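Local coordinates for ABC transporter substrate-binding protein (Bradyrhizobium japonicum, PDB 4I1D), which probably serves as a periplasmic solute-binding protein of an ABC transporter, possibly for polyamines, and is seen here with d-malate, at residues 267-270 against 274-277. Sequence-based numbering, arbitrary orientation.
Sequences YGPG and AFET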
ATOM      1  N   TYR A 267     -37.274  12.459 -25.200  1.00 50.42           N
ATOM      2  CA  TYR A 267     -36.664  11.255 -25.750  1.00 47.79           C
ATOM      3  C   TYR A 267     -37.588  10.664 -26.795  1.00 58.07           C
ATOM      4  O   TYR A 267     -38.789  10.921 -26.777  1.00 67.23           O
ATOM      5  CB  TYR A 267     -36.345  10.247 -24.645  1.00 42.45           C
ATOM      6  CG  TYR A 267     -35.294  10.770 -23.688  1.00 52.36           C
ATOM      7  CD1 TYR A 267     -34.216  11.509 -24.159  1.00 52.05           C
ATOM      8  CD2 TYR A 267     -35.387  10.553 -22.312  1.00 59.69           C
ATOM      9  CE1 TYR A 267     -33.245  12.010 -23.292  1.00 63.14           C
ATOM     10  CE2 TYR A 267     -34.412  11.056 -21.431  1.00 63.75           C
ATOM     11  CZ  TYR A 267     -33.345  11.784 -21.934  1.00 69.64           C
ATOM     12  OH  TYR A 267     -32.370  12.287 -21.091  1.00 81.90           O
ATOM     13  N   GLY A 268     -37.021   9.902 -27.724  1.00 55.86           N
ATOM     14  CA  GLY A 268     -37.792   9.335 -28.814  1.00 55.27           C
ATOM     15  C   GLY A 268     -38.326   7.968 -28.448  1.00 58.56           C
ATOM     16  O   GLY A 268     -37.744   7.282 -27.605  1.00 57.11           O
ATOM     17  N   PRO A 269     -39.436   7.559 -29.081  1.00 51.17           N
ATOM     18  CA  PRO A 269     -40.011   6.243 -28.778  1.00 56.80           C
ATOM     19  C   PRO A 269     -39.159   5.114 -29.366  1.00 53.46           C
ATOM     20  O   PRO A 269     -38.753   5.203 -30.526  1.00 52.34           O
ATOM     21  CB  PRO A 269     -41.391   6.296 -29.460  1.00 55.38           C
ATOM     22  CG  PRO A 269     -41.205   7.224 -30.616  1.00 51.50           C
ATOM     23  CD  PRO A 269     -40.135   8.238 -30.188  1.00 54.27           C
ATOM     24  N   GLY A 270     -38.877   4.081 -28.576  1.00 46.61           N
ATOM     25  CA  GLY A 270     -38.196   2.905 -29.092  1.00 43.74           C
ATOM     26  C   GLY A 270     -38.971   2.266 -30.240  1.00 53.36           C
ATOM     27  O   GLY A 270     -38.380   1.715 -31.170  1.00 57.56           O
ATOM     28  N   ALA A 274     -44.993   4.323 -32.950  1.00 59.97           N
ATOM     29  CA  ALA A 274     -45.556   5.397 -32.138  1.00 61.19           C
ATOM     30  C   ALA A 274     -45.861   6.652 -32.961  1.00 60.56           C
ATOM     31  O   ALA A 274     -46.804   7.377 -32.668  1.00 64.63           O
ATOM     32  CB  ALA A 274     -44.610   5.739 -30.998  1.00 56.08           C
ATOM     33  N   PHE A 275     -45.051   6.906 -33.986  1.00 57.88           N
ATOM     34  CA  PHE A 275     -45.181   8.113 -34.796  1.00 62.05           C
ATOM     35  C   PHE A 275     -46.379   8.075 -35.723  1.00 67.90           C
ATOM     36  O   PHE A 275     -46.758   9.097 -36.296  1.00 74.66           O
ATOM     37  CB  PHE A 275     -43.926   8.345 -35.631  1.00 61.70           C
ATOM     38  CG  PHE A 275     -42.785   8.921 -34.861  1.00 66.78           C
ATOM     39  CD1 PHE A 275     -41.624   8.190 -34.672  1.00 70.05           C
ATOM     40  CD2 PHE A 275     -42.868  10.194 -34.328  1.00 66.24           C
ATOM     41  CE1 PHE A 275     -40.560   8.721 -33.968  1.00 66.59           C
ATOM     42  CE2 PHE A 275     -41.806  10.732 -33.619  1.00 67.86           C
ATOM     43  CZ  PHE A 275     -40.650   9.992 -33.439  1.00 67.79           C
ATOM     44  N   GLU A 276     -46.963   6.894 -35.879  1.00 69.87           N
ATOM     45  CA  GLU A 276     -48.134   6.721 -36.724  1.00 72.60           C
ATOM     46  C   GLU A 276     -49.417   6.759 -35.904  1.00 79.88           C
ATOM     47  O   GLU A 276     -50.497   6.512 -36.441  1.00 85.69           O
ATOM     48  CB  GLU A 276     -48.052   5.386 -37.460  1.00 77.15           C
ATOM     49  CG  GLU A 276     -46.729   5.142 -38.163  1.00 94.20           C
ATOM     50  CD  GLU A 276     -46.385   3.666 -38.265  1.00105.91           C
ATOM     51  OE1 GLU A 276     -45.293   3.345 -38.790  1.00106.97           O
ATOM     52  OE2 GLU A 276     -47.204   2.830 -37.813  1.00107.34           O
ATOM     53  N   THR A 277     -49.310   7.054 -34.608  1.00 68.24           N
ATOM     54  CA  THR A 277     -50.475   6.975 -33.717  1.00 68.12           C
ATOM     55  C   THR A 277     -51.292   8.258 -33.635  1.00 71.66           C
ATOM     56  O   THR A 277     -52.457   8.228 -33.238  1.00 80.29           O
ATOM     57  CB  THR A 277     -50.079   6.598 -32.275  1.00 68.59           C
ATOM     58  OG1 THR A 277     -49.133   7.553 -31.781  1.00 67.06           O
ATOM     59  CG2 THR A 277     -49.471   5.208 -32.222  1.00 66.38           C
TER
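Pro269 meets Ala274 and Phe275 through carbon atoms alone, and its ring is the one surface of 267-270 that 274-277 packs against. Two neighbouring parts of that ring do the touching. Its CB lies 3.6 Å from Ala274 CB, and since both beta carbons are directed at the opposing segment, they meet head on; Pro269 CG is almost as near the same methyl, so Ala274 rests on the CB-CG side of the pyrrolidine. Toward the phenyl group the contact moves on to CG and CD: Pro269 CG is 3.7 Å from Phe275 CE1, and Pro269 CD is 3.7 Å from Phe275 CZ. The two side chains cross at about a right angle, and CG comes in obliquely to the phenyl ring. Phe275 sets off from its backbone without aiming at the proline; with CG anti to the carbonyl carbon (chi1 -78°), the far end of the ring swings back to Pro269. A serine here would probably leave the CG-CD side of Pro269 without its aromatic neighbour and open a gap beside Leu288, which the phenyl group also touches.

Residues 274-276 belong to a 3-10 segment that begins earlier in the chain, and Thr277 N is hydrogen-bonded to Ala274 O (3.2 Å). In this solute-binding protein of the PBP clan, the contact is packing away from the d-malate pocket, joining short strand 268-269 to the loop before helix 282-285. Gly268 is hydrogen-bonded through its backbone to Phe104 of antiparallel strand 100-112, while Ala274 also packs on Ala259 of helix 255-260. With Pro269 and Ala274 both buried, and only apolar carbons meeting, the contact depends on shape and exclusion of water, and carries no directional bond between the segments.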